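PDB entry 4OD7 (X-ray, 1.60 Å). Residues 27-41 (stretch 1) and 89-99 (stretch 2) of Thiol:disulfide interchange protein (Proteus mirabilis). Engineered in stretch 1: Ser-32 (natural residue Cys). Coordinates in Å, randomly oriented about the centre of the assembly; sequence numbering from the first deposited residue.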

# COMPACT_ATOMS: atom_id res chain seq x y z
N PHE A 27 3.59 0.66 -0.73
CA PHE A 27 3.56 -0.54 -1.55
C PHE A 27 3.05 -1.73 -0.71
O PHE A 27 3.57 -2.00 0.38
CB PHE A 27 4.96 -0.83 -2.06
CG PHE A 27 5.49 0.22 -2.98
CD1 PHE A 27 5.31 0.14 -4.34
CD2 PHE A 27 6.23 1.27 -2.48
CE1 PHE A 27 5.84 1.14 -5.17
CE2 PHE A 27 6.75 2.25 -3.31
CZ PHE A 27 6.56 2.19 -4.64
N PHE A 28 2.08 -2.46 -1.24
CA PHE A 28 1.48 -3.56 -0.50
C PHE A 28 0.98 -4.63 -1.43
O PHE A 28 0.95 -4.44 -2.64
CB PHE A 28 0.33 -3.03 0.39
CG PHE A 28 -0.99 -2.84 -0.34
CD1 PHE A 28 -2.05 -3.74 -0.17
CD2 PHE A 28 -1.19 -1.76 -1.21
CE1 PHE A 28 -3.25 -3.55 -0.82
CE2 PHE A 28 -2.38 -1.59 -1.86
CZ PHE A 28 -3.41 -2.49 -1.65
N SER A 29 0.59 -5.75 -0.86
CA SER A 29 -0.09 -6.81 -1.56
C SER A 29 -1.23 -7.36 -0.68
O SER A 29 -1.08 -7.53 0.54
CB SER A 29 0.88 -7.96 -1.91
OG SER A 29 0.20 -9.05 -2.50
N PHE A 30 -2.37 -7.64 -1.30
CA PHE A 30 -3.47 -8.27 -0.61
C PHE A 30 -3.11 -9.67 -0.21
O PHE A 30 -3.73 -10.24 0.68
CB PHE A 30 -4.69 -8.30 -1.47
CG PHE A 30 -5.40 -6.99 -1.53
CD1 PHE A 30 -6.02 -6.47 -0.38
CD2 PHE A 30 -5.47 -6.27 -2.72
CE1 PHE A 30 -6.72 -5.27 -0.41
CE2 PHE A 30 -6.16 -5.06 -2.77
CZ PHE A 30 -6.77 -4.55 -1.59
N TYR A 31 -2.07 -10.22 -0.82
CA TYR A 31 -1.58 -11.56 -0.48
C TYR A 31 -0.64 -11.66 0.71
O TYR A 31 -0.49 -12.71 1.26
CB TYR A 31 -0.86 -12.14 -1.68
CG TYR A 31 -1.76 -12.65 -2.78
CD1 TYR A 31 -2.30 -13.92 -2.69
CD2 TYR A 31 -2.06 -11.88 -3.90
CE1 TYR A 31 -3.08 -14.43 -3.70
CE2 TYR A 31 -2.86 -12.39 -4.91
CZ TYR A 31 -3.37 -13.66 -4.79
OH TYR A 31 -4.15 -14.23 -5.74
N SER A 32 -0.10 -10.53 1.12
CA SER A 32 0.94 -10.44 2.10
C SER A 32 0.39 -10.43 3.55
O SER A 32 -0.38 -9.54 3.94
CB SER A 32 1.75 -9.17 1.80
OG SER A 32 2.45 -8.71 2.91
N PRO A 33 0.75 -11.45 4.36
CA PRO A 33 0.29 -11.38 5.74
C PRO A 33 0.84 -10.17 6.46
O PRO A 33 0.15 -9.59 7.25
CB PRO A 33 0.79 -12.70 6.35
CG PRO A 33 0.97 -13.59 5.21
CD PRO A 33 1.40 -12.73 4.07
N HIS A 34 2.06 -9.79 6.19
CA HIS A 34 2.61 -8.59 6.80
C HIS A 34 1.83 -7.32 6.39
O HIS A 34 1.67 -6.41 7.16
CB HIS A 34 4.08 -8.45 6.44
CG HIS A 34 4.99 -9.37 7.20
ND1 HIS A 34 5.40 -10.57 6.68
CD2 HIS A 34 5.57 -9.28 8.42
CE1 HIS A 34 6.20 -11.17 7.55
NE2 HIS A 34 6.30 -10.42 8.61
N CYS A 35 1.36 -7.22 5.16
CA CYS A 35 0.58 -6.05 4.79
C CYS A 35 -0.73 -5.99 5.54
O CYS A 35 -1.13 -4.94 6.03
CB CYS A 35 0.33 -6.11 3.31
SG CYS A 35 1.73 -5.66 2.41
N TYR A 36 -1.36 -7.14 5.72
CA TYR A 36 -2.59 -7.18 6.48
C TYR A 36 -2.36 -6.77 7.90
O TYR A 36 -3.02 -5.91 8.48
CB TYR A 36 -3.19 -8.59 6.44
CG TYR A 36 -4.50 -8.69 7.18
CD1 TYR A 36 -5.64 -8.04 6.73
CD2 TYR A 36 -4.57 -9.38 8.37
CE1 TYR A 36 -6.81 -8.11 7.43
CE2 TYR A 36 -5.73 -9.47 9.06
CZ TYR A 36 -6.85 -8.84 8.59
OH TYR A 36 -8.00 -8.94 9.34
N GLN A 37 -1.37 -7.40 8.47
CA GLN A 37 -0.98 -7.04 9.81
C GLN A 37 -0.67 -5.50 9.97
O GLN A 37 -1.13 -4.87 10.89
CB GLN A 37 0.25 -7.83 10.12
CG GLN A 37 0.21 -9.05 10.96
CD GLN A 37 -0.07 -8.70 12.37
OE1 GLN A 37 0.07 -7.58 12.81
NE2 GLN A 37 -0.48 -9.63 13.07
N PHE A 38 0.10 -4.92 9.06
CA PHE A 38 0.56 -3.52 9.09
C PHE A 38 -0.61 -2.53 8.95
O PHE A 38 -0.72 -1.55 9.68
CB PHE A 38 1.55 -3.29 7.95
CG PHE A 38 2.44 -2.05 8.12
CD1 PHE A 38 3.62 -2.08 8.86
CD2 PHE A 38 2.10 -0.88 7.51
CE1 PHE A 38 4.41 -0.99 8.96
CE2 PHE A 38 2.93 0.25 7.60
CZ PHE A 38 4.05 0.19 8.32
N SER A 39 -1.48 -2.76 7.96
CA SER A 39 -2.49 -1.78 7.65
C SER A 39 -3.86 -2.09 8.26
O SER A 39 -4.55 -1.16 8.67
CB SER A 39 -2.61 -1.67 6.14
OG SER A 39 -3.17 -2.83 5.59
N GLU A 40 -4.28 -3.35 8.35
CA GLU A 40 -5.64 -3.66 8.80
C GLU A 40 -5.75 -3.88 10.28
O GLU A 40 -6.78 -3.58 10.88
CB GLU A 40 -6.22 -4.87 8.07
CG GLU A 40 -6.45 -4.74 6.57
CD GLU A 40 -7.56 -3.79 6.29
OE1 GLU A 40 -8.65 -4.12 6.78
OE2 GLU A 40 -7.44 -2.79 5.56
N VAL A 41 -4.69 -4.39 10.89
CA VAL A 41 -4.67 -4.66 12.35
C VAL A 41 -4.02 -3.49 13.10
O VAL A 41 -4.65 -2.88 13.96
CB VAL A 41 -3.91 -6.00 12.70
CG1 VAL A 41 -3.93 -6.26 14.20
CG2 VAL A 41 -4.50 -7.21 11.92
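Stretch 2 89-99: VSPALFKGIQE

Stretch 2 is a helix that packs, roughly antiparallel, across the loop and the helix of stretch 1, in a largely apolar contact centred on Phe-94 and pinned at one end by the side-chain amide of Gln-98. Stretch 2 is helical from its first residue, continuing a helix that begins earlier in the chain, with a kink where the N atoms of Pro-91 and Ala-92 lack a bond to the preceding turn and a wider pi-type turn at 95-99. The axis runs at 148° to that of helix 33-41 (signed crossing angle -148°), with a closest approach of 11.1 Å, and the two stretches together bury 695 Å².

The nearest CA pairs place the N-terminal part of stretch 2 by the end of helix 33-41 and its later part by the loop: CA of Pro-91 lies 7.2 Å from CA of Glu-40, CA of Phe-94 5.2 Å from CA of Phe-30, and CA of Ile-97 6.3 Å from CA of Tyr-31. Phe-94 (chi1 -87°, m) inserts its ring as a knob among Cys-35, Tyr-36, Ser-39 and Glu-40. One face receives Tyr-36 CA, 4.3 Å from the ring centroid; the opposite face meets the edge of Phe-30, with ring centroids 4.8 Å apart and planes at 66°. Glu-40 CG approaches Phe-94 CD2 to 3.5 Å.

Phe-30 is itself covered by the helix: Leu-93 CB stands 3.7 Å from its ring centroid, 19° off the normal, and Leu-93 CD1 comes within 3.4 Å of Phe-30 CZ. One turn further on, Ile-97 CD1 lies over the Tyr-31 ring, 4.3 Å from the centroid, while Ile-97 CG2 reaches Tyr-31 CD1 at 3.4 Å.

The polar evidence is concentrated at Gln-98. Its NE2 donates to Phe-30 O (2.7 Å) and to O of the engineered Ser-32 (3.1 Å), both with an N-H...O angle of 161°, so a single amide group ties the helix to two carbonyls of the loop before helix 33-41.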

# COMPACT_ATOMS: atom_id res chain seq x y z
N VAL A 89 -13.69 -1.94 0.18
CA VAL A 89 -13.35 -3.23 -0.42
C VAL A 89 -12.05 -3.75 0.14
O VAL A 89 -11.84 -4.96 0.16
CB VAL A 89 -13.20 -3.18 -1.99
CG1 VAL A 89 -14.37 -2.49 -2.63
CG2 VAL A 89 -11.94 -2.48 -2.42
N SER A 90 -11.18 -2.83 0.60
CA SER A 90 -9.87 -3.24 1.09
C SER A 90 -9.99 -4.35 2.17
O SER A 90 -9.32 -5.36 2.03
CB SER A 90 -9.10 -2.04 1.62
OG SER A 90 -7.84 -2.44 2.09
N PRO A 91 -10.82 -4.17 3.22
CA PRO A 91 -10.94 -5.28 4.17
C PRO A 91 -11.42 -6.59 3.55
O PRO A 91 -10.92 -7.68 3.88
CB PRO A 91 -11.92 -4.72 5.18
CG PRO A 91 -11.80 -3.27 5.09
CD PRO A 91 -11.58 -3.00 3.68
N ALA A 92 -12.36 -6.49 2.61
CA ALA A 92 -12.95 -7.69 1.95
C ALA A 92 -11.97 -8.43 1.02
O ALA A 92 -12.03 -9.66 0.87
CB ALA A 92 -14.24 -7.31 1.14
N LEU A 93 -11.07 -7.67 0.42
CA LEU A 93 -10.10 -8.24 -0.48
C LEU A 93 -9.04 -8.95 0.33
O LEU A 93 -8.63 -10.03 -0.01
CB LEU A 93 -9.50 -7.16 -1.34
CG LEU A 93 -10.43 -6.55 -2.40
CD1 LEU A 93 -9.74 -5.39 -2.98
CD2 LEU A 93 -10.85 -7.50 -3.50
N PHE A 94 -8.59 -8.33 1.40
CA PHE A 94 -7.67 -9.03 2.30
C PHE A 94 -8.32 -10.30 2.84
O PHE A 94 -7.74 -11.36 2.79
CB PHE A 94 -7.26 -8.15 3.49
CG PHE A 94 -6.08 -7.27 3.24
CD1 PHE A 94 -4.84 -7.79 2.98
CD2 PHE A 94 -6.22 -5.89 3.30
CE1 PHE A 94 -3.75 -6.94 2.75
CE2 PHE A 94 -5.15 -5.05 3.08
CZ PHE A 94 -3.91 -5.57 2.81
N LYS A 95 -9.55 -10.19 3.30
CA LYS A 95 -10.26 -11.32 3.85
C LYS A 95 -10.42 -12.44 2.83
O LYS A 95 -10.15 -13.60 3.14
CB LYS A 95 -11.62 -10.87 4.39
CG LYS A 95 -12.48 -11.99 4.84
CD LYS A 95 -13.85 -11.57 5.24
CE LYS A 95 -14.69 -12.83 5.38
NZ LYS A 95 -14.10 -13.81 6.32
N GLY A 96 -10.84 -12.10 1.62
CA GLY A 96 -11.09 -13.10 0.63
C GLY A 96 -9.83 -13.78 0.19
O GLY A 96 -9.85 -14.92 -0.16
N ILE A 97 -8.72 -13.09 0.23
CA ILE A 97 -7.46 -13.73 -0.10
C ILE A 97 -6.96 -14.55 1.10
O ILE A 97 -6.66 -15.72 0.96
CB ILE A 97 -6.36 -12.72 -0.49
CG1 ILE A 97 -6.75 -11.93 -1.74
CG2 ILE A 97 -5.02 -13.44 -0.66
CD1 ILE A 97 -6.74 -12.73 -3.00
N GLN A 98 -6.89 -13.94 2.26
CA GLN A 98 -6.15 -14.54 3.34
C GLN A 98 -6.92 -15.28 4.39
O GLN A 98 -6.36 -16.15 5.04
CB GLN A 98 -5.33 -13.45 4.00
CG GLN A 98 -4.35 -12.95 3.06
CD GLN A 98 -3.30 -12.19 3.69
OE1 GLN A 98 -2.77 -12.60 4.72
NE2 GLN A 98 -2.99 -11.02 3.11
N GLU A 99 -8.18 -14.95 4.56
CA GLU A 99 -8.97 -15.47 5.66
C GLU A 99 -9.82 -16.64 5.19
O GLU A 99 -9.89 -17.66 5.86
CB GLU A 99 -9.87 -14.40 6.21
CG GLU A 99 -10.64 -14.85 7.42
CD GLU A 99 -11.40 -13.73 8.05
OE1 GLU A 99 -10.96 -12.58 7.92
OE2 GLU A 99 -12.47 -14.00 8.61
O HOH W 1 -9.68 -10.69 7.06